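Local coordinates for protein putative lipase (Bacteroides thetaiotaomicron VPI-5482, PDB 3BZW) that probably acts as an SGNH-type (GDSL) lipase or esterase that hydrolyses lipid ester bonds, possibly those of lysophospholipids, at residues P183-Y187 and M222-V226; Q229-F233 and D244-R250; F216-M222 and R250-L255. Numbering follows the deposited sequence.

Contact 1: P183-Y187 and M222-V226; sequences PDESY and MNPMV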
loop_
_atom_site.group_PDB
_atom_site.type_symbol
_atom_site.label_atom_id
_atom_site.label_comp_id
_atom_site.label_asym_id
_atom_site.label_seq_id
_atom_site.Cartn_x
_atom_site.Cartn_y
_atom_site.Cartn_z
ATOM N N PRO A 183 6.090 -18.465 29.133
ATOM C CA PRO A 183 6.478 -18.795 27.758
ATOM C C PRO A 183 7.345 -17.669 27.184
ATOM O O PRO A 183 7.284 -16.537 27.678
ATOM C CB PRO A 183 5.132 -18.908 27.040
ATOM C CG PRO A 183 4.212 -19.401 28.136
ATOM C CD PRO A 183 4.626 -18.534 29.299
ATOM N N ASP A 184 8.151 -17.967 26.163
ATOM C CA ASP A 184 8.999 -16.929 25.569
ATOM C C ASP A 184 8.161 -15.899 24.820
ATOM O O ASP A 184 6.948 -16.079 24.655
ATOM C CB ASP A 184 10.083 -17.524 24.647
ATOM C CG ASP A 184 9.518 -18.231 23.425
ATOM O OD1 ASP A 184 8.590 -17.698 22.782
ATOM O OD2 ASP A 184 10.022 -19.323 23.091
ATOM N N GLU A 185 8.800 -14.826 24.357
ATOM C CA GLU A 185 8.070 -13.760 23.682
ATOM C C GLU A 185 7.499 -14.051 22.299
ATOM O O GLU A 185 6.955 -13.151 21.670
ATOM C CB GLU A 185 8.915 -12.483 23.621
ATOM C CG GLU A 185 10.184 -12.596 22.796
ATOM C CD GLU A 185 10.893 -11.265 22.636
ATOM O OE1 GLU A 185 10.825 -10.435 23.572
ATOM O OE2 GLU A 185 11.531 -11.055 21.582
ATOM N N SER A 186 7.613 -15.285 21.816
ATOM C CA SER A 186 7.037 -15.617 20.512
ATOM C C SER A 186 5.551 -15.914 20.725
ATOM O O SER A 186 4.788 -16.060 19.771
ATOM C CB SER A 186 7.731 -16.839 19.887
ATOM O OG SER A 186 7.426 -18.039 20.582
ATOM N N TYR A 187 5.145 -15.984 21.992
ATOM C CA TYR A 187 3.754 -16.267 22.352
ATOM C C TYR A 187 3.007 -15.041 22.867
ATOM O O TYR A 187 3.591 -14.195 23.546
ATOM C CB TYR A 187 3.693 -17.309 23.466
ATOM C CG TYR A 187 4.220 -18.678 23.135
ATOM C CD1 TYR A 187 3.393 -19.639 22.563
ATOM C CD2 TYR A 187 5.534 -19.035 23.447
ATOM C CE1 TYR A 187 3.856 -20.933 22.314
ATOM C CE2 TYR A 187 6.011 -20.318 23.202
ATOM C CZ TYR A 187 5.160 -21.262 22.637
ATOM O OH TYR A 187 5.617 -22.533 22.399
HETATM N N MSE A 222 20.198 -6.577 23.037
HETATM C CA MSE A 222 20.117 -7.872 23.709
HETATM C C MSE A 222 18.794 -8.594 23.445
HETATM O O MSE A 222 17.740 -8.154 23.901
HETATM C CB MSE A 222 20.317 -7.683 25.222
HETATM C CG MSE A 222 21.744 -7.317 25.623
HETATM SE SE MSE A 222 21.905 -6.550 27.411
HETATM C CE MSE A 222 20.676 -7.720 28.355
ATOM N N ASN A 223 18.859 -9.711 22.722
ATOM C CA ASN A 223 17.662 -10.493 22.404
ATOM C C ASN A 223 17.851 -11.958 22.794
ATOM O O ASN A 223 18.525 -12.713 22.089
ATOM C CB ASN A 223 17.365 -10.405 20.903
ATOM C CG ASN A 223 16.013 -10.992 20.534
ATOM O OD1 ASN A 223 15.395 -11.714 21.323
ATOM N ND2 ASN A 223 15.551 -10.692 19.325
ATOM N N PRO A 224 17.247 -12.386 23.918
ATOM C CA PRO A 224 17.377 -13.776 24.363
ATOM C C PRO A 224 16.740 -14.793 23.408
ATOM O O PRO A 224 16.920 -16.000 23.573
ATOM C CB PRO A 224 16.724 -13.756 25.749
ATOM C CG PRO A 224 15.656 -12.720 25.596
ATOM C CD PRO A 224 16.364 -11.622 24.818
HETATM N N MSE A 225 16.001 -14.307 22.413
HETATM C CA MSE A 225 15.381 -15.200 21.440
HETATM C C MSE A 225 16.450 -15.729 20.485
HETATM O O MSE A 225 16.215 -16.672 19.737
HETATM C CB MSE A 225 14.271 -14.478 20.667
HETATM C CG MSE A 225 13.032 -14.178 21.499
HETATM SE SE MSE A 225 12.218 -15.751 22.326
HETATM C CE MSE A 225 11.315 -16.459 20.764
ATOM N N VAL A 226 17.617 -15.092 20.507
ATOM C CA VAL A 226 18.753 -15.520 19.698
ATOM C C VAL A 226 19.656 -16.226 20.706
ATOM O O VAL A 226 20.290 -15.579 21.536
ATOM C CB VAL A 226 19.504 -14.314 19.077
ATOM C CG1 VAL A 226 20.713 -14.809 18.276
ATOM C CG2 VAL A 226 18.568 -13.519 18.182
#

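Contact 2: Q229-F233 and D244-R250; sequences QLIYF and DTKGQER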
loop_
_atom_site.group_PDB
_atom_site.type_symbol
_atom_site.label_atom_id
_atom_site.label_comp_id
_atom_site.label_asym_id
_atom_site.label_seq_id
_atom_site.Cartn_x
_atom_site.Cartn_y
_atom_site.Cartn_z
ATOM N N GLN A 229 22.939 -15.020 22.188
ATOM C CA GLN A 229 22.948 -13.867 23.092
ATOM C C GLN A 229 22.494 -14.195 24.516
ATOM O O GLN A 229 22.364 -13.297 25.359
ATOM C CB GLN A 229 22.095 -12.727 22.517
ATOM C CG GLN A 229 22.651 -12.152 21.223
ATOM C CD GLN A 229 22.160 -10.739 20.938
ATOM O OE1 GLN A 229 20.965 -10.507 20.730
ATOM N NE2 GLN A 229 23.088 -9.783 20.934
ATOM N N LEU A 230 22.261 -15.474 24.796
ATOM C CA LEU A 230 21.837 -15.873 26.136
ATOM C C LEU A 230 22.989 -15.700 27.125
ATOM O O LEU A 230 22.819 -15.879 28.331
ATOM C CB LEU A 230 21.322 -17.320 26.136
ATOM C CG LEU A 230 19.932 -17.498 25.498
ATOM C CD1 LEU A 230 19.554 -18.974 25.429
ATOM C CD2 LEU A 230 18.895 -16.728 26.316
ATOM N N ILE A 231 24.160 -15.340 26.602
ATOM C CA ILE A 231 25.328 -15.094 27.437
ATOM C C ILE A 231 25.036 -13.889 28.329
ATOM O O ILE A 231 25.736 -13.652 29.308
ATOM C CB ILE A 231 26.580 -14.758 26.591
ATOM C CG1 ILE A 231 26.256 -13.617 25.620
ATOM C CG2 ILE A 231 27.064 -15.991 25.847
ATOM C CD1 ILE A 231 27.437 -13.167 24.775
ATOM N N TYR A 232 24.001 -13.128 27.976
ATOM C CA TYR A 232 23.607 -11.946 28.737
ATOM C C TYR A 232 22.482 -12.213 29.733
ATOM O O TYR A 232 22.035 -11.297 30.427
ATOM C CB TYR A 232 23.158 -10.836 27.787
ATOM C CG TYR A 232 24.272 -10.232 26.968
ATOM C CD1 TYR A 232 25.327 -9.564 27.582
ATOM C CD2 TYR A 232 24.257 -10.305 25.575
ATOM C CE1 TYR A 232 26.342 -8.977 26.834
ATOM C CE2 TYR A 232 25.264 -9.721 24.817
ATOM C CZ TYR A 232 26.303 -9.061 25.453
ATOM O OH TYR A 232 27.307 -8.491 24.708
ATOM N N PHE A 233 22.021 -13.458 29.797
ATOM C CA PHE A 233 20.936 -13.812 30.703
ATOM C C PHE A 233 21.365 -14.864 31.728
ATOM O O PHE A 233 22.258 -15.667 31.471
ATOM C CB PHE A 233 19.716 -14.228 29.879
ATOM C CG PHE A 233 19.123 -13.083 29.102
ATOM C CD1 PHE A 233 18.091 -12.318 29.643
ATOM C CD2 PHE A 233 19.678 -12.694 27.880
ATOM C CE1 PHE A 233 17.621 -11.176 28.980
ATOM C CE2 PHE A 233 19.216 -11.556 27.209
ATOM C CZ PHE A 233 18.187 -10.795 27.760
ATOM N N ASP A 244 22.062 -11.431 33.288
ATOM C CA ASP A 244 23.066 -11.763 34.290
ATOM C C ASP A 244 23.938 -10.519 34.390
ATOM O O ASP A 244 23.631 -9.499 33.767
ATOM C CB ASP A 244 23.904 -12.987 33.890
ATOM C CG ASP A 244 24.515 -12.872 32.506
ATOM O OD1 ASP A 244 24.605 -11.753 31.953
ATOM O OD2 ASP A 244 24.931 -13.927 31.970
ATOM N N THR A 245 25.011 -10.589 35.168
ATOM C CA THR A 245 25.889 -9.440 35.326
ATOM C C THR A 245 26.388 -8.922 33.978
ATOM O O THR A 245 26.413 -7.708 33.746
ATOM C CB THR A 245 27.086 -9.789 36.243
ATOM O OG1 THR A 245 26.617 -9.927 37.592
ATOM C CG2 THR A 245 28.151 -8.700 36.184
ATOM N N LYS A 246 26.770 -9.833 33.085
ATOM C CA LYS A 246 27.260 -9.429 31.768
ATOM C C LYS A 246 26.190 -8.608 31.044
ATOM O O LYS A 246 26.504 -7.613 30.391
ATOM C CB LYS A 246 27.644 -10.664 30.938
ATOM C CG LYS A 246 28.405 -10.349 29.640
ATOM C CD LYS A 246 28.832 -11.628 28.923
ATOM C CE LYS A 246 29.669 -11.328 27.681
ATOM N NZ LYS A 246 30.972 -10.683 28.024
ATOM N N GLY A 247 24.928 -9.016 31.183
ATOM C CA GLY A 247 23.835 -8.298 30.544
ATOM C C GLY A 247 23.581 -6.955 31.207
ATOM O O GLY A 247 23.284 -5.962 30.536
ATOM N N GLN A 248 23.694 -6.930 32.530
ATOM C CA GLN A 248 23.496 -5.705 33.304
ATOM C C GLN A 248 24.566 -4.676 32.939
ATOM O O GLN A 248 24.301 -3.472 32.921
ATOM C CB GLN A 248 23.576 -6.009 34.804
ATOM C CG GLN A 248 22.389 -6.780 35.374
ATOM C CD GLN A 248 21.134 -5.928 35.515
ATOM O OE1 GLN A 248 21.197 -4.699 35.506
ATOM N NE2 GLN A 248 19.989 -6.585 35.661
ATOM N N GLU A 249 25.774 -5.151 32.650
ATOM C CA GLU A 249 26.860 -4.251 32.294
ATOM C C GLU A 249 26.664 -3.682 30.887
ATOM O O GLU A 249 26.956 -2.512 30.642
ATOM C CB GLU A 249 28.213 -4.971 32.416
ATOM C CG GLU A 249 29.404 -4.111 32.011
ATOM C CD GLU A 249 30.712 -4.542 32.665
ATOM O OE1 GLU A 249 30.903 -5.754 32.897
ATOM O OE2 GLU A 249 31.559 -3.661 32.935
ATOM N N ARG A 250 26.167 -4.499 29.961
ATOM C CA ARG A 250 25.926 -4.003 28.609
ATOM C C ARG A 250 24.793 -2.977 28.694
ATOM O O ARG A 250 24.823 -1.940 28.027
ATOM C CB ARG A 250 25.553 -5.157 27.666
ATOM C CG ARG A 250 25.150 -4.696 26.266
ATOM C CD ARG A 250 25.381 -5.761 25.203
ATOM N NE ARG A 250 24.961 -5.281 23.885
ATOM C CZ ARG A 250 25.350 -5.810 22.729
ATOM N NH1 ARG A 250 26.181 -6.847 22.708
ATOM N NH2 ARG A 250 24.911 -5.290 21.588
#

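Contact 3: F216-M222 and R250-L255; sequences FNAVTGM and RMARTL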
loop_
_atom_site.group_PDB
_atom_site.type_symbol
_atom_site.label_atom_id
_atom_site.label_comp_id
_atom_site.label_asym_id
_atom_site.label_seq_id
_atom_site.Cartn_x
_atom_site.Cartn_y
_atom_site.Cartn_z
ATOM N N PHE A 216 15.191 1.163 25.183
ATOM C CA PHE A 216 16.094 0.139 25.688
ATOM C C PHE A 216 15.892 -1.194 24.970
ATOM O O PHE A 216 16.854 -1.919 24.698
ATOM C CB PHE A 216 15.856 -0.027 27.193
ATOM C CG PHE A 216 17.115 -0.067 28.011
ATOM C CD1 PHE A 216 18.176 0.792 27.730
ATOM C CD2 PHE A 216 17.228 -0.936 29.093
ATOM C CE1 PHE A 216 19.325 0.788 28.511
ATOM C CE2 PHE A 216 18.376 -0.949 29.883
ATOM C CZ PHE A 216 19.426 -0.085 29.591
ATOM N N ASN A 217 14.635 -1.505 24.669
ATOM C CA ASN A 217 14.269 -2.737 23.977
ATOM C C ASN A 217 15.127 -2.936 22.732
ATOM O O ASN A 217 15.535 -4.058 22.418
ATOM C CB ASN A 217 12.791 -2.682 23.592
ATOM C CG ASN A 217 12.320 -3.939 22.885
ATOM O OD1 ASN A 217 12.303 -4.003 21.656
ATOM N ND2 ASN A 217 11.943 -4.952 23.662
ATOM N N ALA A 218 15.412 -1.847 22.029
ATOM C CA ALA A 218 16.226 -1.936 20.826
ATOM C C ALA A 218 17.710 -1.609 21.032
ATOM O O ALA A 218 18.570 -2.388 20.634
ATOM C CB ALA A 218 15.652 -1.030 19.738
ATOM N N VAL A 219 18.009 -0.473 21.660
ATOM C CA VAL A 219 19.403 -0.060 21.824
ATOM C C VAL A 219 20.358 -0.942 22.622
ATOM O O VAL A 219 21.569 -0.886 22.394
ATOM C CB VAL A 219 19.506 1.392 22.347
ATOM C CG1 VAL A 219 18.866 2.340 21.335
ATOM C CG2 VAL A 219 18.837 1.524 23.708
ATOM N N THR A 220 19.846 -1.756 23.543
ATOM C CA THR A 220 20.728 -2.642 24.309
ATOM C C THR A 220 21.282 -3.715 23.369
ATOM O O THR A 220 22.360 -4.268 23.599
ATOM C CB THR A 220 19.987 -3.357 25.464
ATOM O OG1 THR A 220 18.927 -4.160 24.930
ATOM C CG2 THR A 220 19.411 -2.344 26.440
ATOM N N GLY A 221 20.530 -4.004 22.310
ATOM C CA GLY A 221 20.950 -5.008 21.349
ATOM C C GLY A 221 20.931 -6.406 21.943
ATOM O O GLY A 221 21.565 -7.318 21.423
HETATM N N MSE A 222 20.198 -6.577 23.037
HETATM C CA MSE A 222 20.117 -7.872 23.709
HETATM C C MSE A 222 18.794 -8.594 23.445
HETATM O O MSE A 222 17.740 -8.154 23.901
HETATM C CB MSE A 222 20.317 -7.683 25.222
HETATM C CG MSE A 222 21.744 -7.317 25.623
HETATM SE SE MSE A 222 21.905 -6.550 27.411
HETATM C CE MSE A 222 20.676 -7.720 28.355
ATOM N N ARG A 250 26.167 -4.499 29.961
ATOM C CA ARG A 250 25.926 -4.003 28.609
ATOM C C ARG A 250 24.793 -2.977 28.694
ATOM O O ARG A 250 24.823 -1.940 28.027
ATOM C CB ARG A 250 25.553 -5.157 27.666
ATOM C CG ARG A 250 25.150 -4.696 26.266
ATOM C CD ARG A 250 25.381 -5.761 25.203
ATOM N NE ARG A 250 24.961 -5.281 23.885
ATOM C CZ ARG A 250 25.350 -5.810 22.729
ATOM N NH1 ARG A 250 26.181 -6.847 22.708
ATOM N NH2 ARG A 250 24.911 -5.290 21.588
HETATM N N MSE A 251 23.805 -3.263 29.535
HETATM C CA MSE A 251 22.677 -2.352 29.741
HETATM C C MSE A 251 23.173 -1.013 30.286
HETATM O O MSE A 251 22.813 0.053 29.782
HETATM C CB MSE A 251 21.686 -2.955 30.741
HETATM C CG MSE A 251 20.810 -4.062 30.178
HETATM SE SE MSE A 251 19.982 -5.119 31.585
HETATM C CE MSE A 251 19.119 -3.690 32.552
ATOM N N ALA A 252 24.003 -1.082 31.323
ATOM C CA ALA A 252 24.548 0.116 31.958
ATOM C C ALA A 252 25.396 0.934 30.995
ATOM O O ALA A 252 25.280 2.162 30.934
ATOM C CB ALA A 252 25.374 -0.274 33.188
ATOM N N ARG A 253 26.248 0.258 30.232
ATOM C CA ARG A 253 27.102 0.963 29.286
ATOM C C ARG A 253 26.248 1.622 28.201
ATOM O O ARG A 253 26.562 2.716 27.720
ATOM C CB ARG A 253 28.102 -0.002 28.651
ATOM C CG ARG A 253 29.350 0.689 28.150
ATOM C CD ARG A 253 30.224 1.126 29.311
ATOM N NE ARG A 253 31.148 2.179 28.908
ATOM C CZ ARG A 253 32.062 2.717 29.708
ATOM N NH1 ARG A 253 32.183 2.293 30.963
ATOM N NH2 ARG A 253 32.849 3.687 29.257
ATOM N N THR A 254 25.168 0.951 27.817
ATOM C CA THR A 254 24.264 1.487 26.803
ATOM C C THR A 254 23.619 2.738 27.380
ATOM O O THR A 254 23.596 3.796 26.753
ATOM C CB THR A 254 23.155 0.468 26.456
ATOM O OG1 THR A 254 23.744 -0.684 25.842
ATOM C CG2 THR A 254 22.132 1.078 25.503
ATOM N N LEU A 255 23.113 2.602 28.596
ATOM C CA LEU A 255 22.451 3.693 29.296
ATOM C C LEU A 255 23.389 4.889 29.448
ATOM O O LEU A 255 22.980 6.041 29.286
ATOM C CB LEU A 255 21.989 3.187 30.666
ATOM C CG LEU A 255 20.867 3.903 31.409
ATOM C CD1 LEU A 255 19.716 4.217 30.464
ATOM C CD2 LEU A 255 20.401 3.005 32.556
HETATM O O HOH W 1 23.431 -2.796 20.824
HETATM O O HOH W 2 24.139 -0.286 23.094
#

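Contact 1: P183-Y187 and M222-V226
Two type I beta turns, each braced by an Asx turn, face one another here in loops of the SGNH-hydrolase fold, at the contact with the second subunit. In the first, Asp184 to Tyr187, Asp184 OD1 accepts from Ser186 N (2.8 Å) and from Ser186 OG (2.5 Å), while Tyr187 N bonds to Asp184 O (3.2 Å). In the second, Asn223 to Val226, Met225 N donates to Asn223 OD1 (2.9 Å) and Val226 N to Asn223 O (3.0 Å). No hydrogen bond joins the turns; selenomethionine Met225 bridges them by van der Waals contact. Met225 CE lies 3.6 Å from Asp184 OD1 and 3.7 Å from Ser186 CB, and Met225 CG 3.5 Å from Glu185 OE2, so the side chain lies against three consecutive residues of 183-187. The Glu185 carboxylate is fixed by Arg171 N through OE1, and Asn223 ND2 bonds to Trp209 O of the second subunit. Lys133 of that subunit adds a hydrogen bond to Ser186 OG and a cation-pi contact with Tyr187. The pair of turns thus joins the loop between strand 180-182 and helix 195-210 to the one between helices 216-219 and 245-258.

Contact 2: Q229-F233 and D244-R250
Asp244 begins the segment at the N-cap of helix 245-258. Asp244 N donates to Tyr232 O (2.9 Å, 155°), tying the start of the helix to the end of the 3-10 turn, while the side chain folds back so that Asp244 OD1 accepts from Gly247 N (2.9 Å), the capping bond. Thr245 turns away from 229-233 and bonds through OG1 to Lys47 N. Lys246 is extended along the contact with its aliphatic part: CG lies 3.7 Å from Tyr232 CE1, and CE 4.1 Å from Ile231 CD1, while its carbonyl O approaches the edge of the tyrosine ring, 3.6 Å from Tyr232 CD1. The chain between the two segments carries the DRLH sequence, a match to the DxxH motif that in SGNH hydrolases supplies the catalytic aspartate and histidine, so this contact draws together the two ends of the loop bearing that motif, whose aspartate and histidine are probably catalytic here as in relatives. Next comes Gly247, whose CA makes a CH...O contact with Tyr232 O (3.5 Å, 144° at the hydrogen); a beta carbon here would collide with that oxygen, and its absence permits the close approach of the two backbones, with Tyr232 CA and Gly247 CA 4.1 Å apart. Gln248 faces the other way, holding Tyr49 N and Ile36 O. One turn after Lys246, Arg250 extends alongside the tyrosine and donates from NH1 to Tyr232 OH (2.8 Å, 158°), in the guanidinium plane; its NH2 bonds to Lys161 O of the second subunit, where Pro159 also packs on Tyr232.

Contact 3: F216-M222 and R250-L255
Phe216 is the main bump of the first segment: its ring reaches across to helix 245-258, with CZ 3.8 Å from Met251 CB and 3.4 Å from Met251 O, which meets the ring edge, and CE1 4.0 Å from Leu255 CD1 and 4.1 Å from Thr254 CG2. Thr254 in turn projects toward the short helix, its CG2 3.8 Å from Val219 CG2 and its OG1 3.9 Å from Thr220 CA. The selenium of selenomethionine Met222 lies 3.9 Å from both Arg250 CG and Met251 CG, seated where these two side chains leave the helix. At Gly221, with positive phi, a beta carbon would strike Arg250 NH2; instead Gly221 O lies over one face of the guanidinium, at 3.9 Å from NH2. Arg250 NE donates to Thr220 O (2.8 Å). Two waters bridge the segments: one joins Val219 O (3.1 Å) to Arg250 NH2 (3.0 Å), another joins Val219 O (2.7 Å) to Thr254 OG1 (2.8 Å). Met251 and Leu255 also touch strand 91-95, and Phe216 stacks edge-to-face on Phe95, placing this packing of the late helix against the parallel sheet within the three-layer alpha/beta/alpha sandwich of SGNH hydrolases.

In the fold
Following the chain, the loop after strand 180-182 reaches contact 1 first; helix 195-210, edge strand 213-214 and helix 216-219 come next before 222-226 returns to close it. Contact 3 opens at 216-222, inside that loop, and closes only at 250-255, so contacts 1 and 3 cross, sharing Met222. Contact 2 opens after contact 1 has closed and is nested within contact 3, with which it shares Arg250 and helix 245-258. Gln229 links all three, bonding through OE1 to Asn223 N and through NE2 to Gly221 O. Contacts 2 and 3 tie the chain after strand 213-214 to helix 245-258, whereas contact 1 joins the loops after strand 180-182 and helix 216-219; all three touch the second subunit.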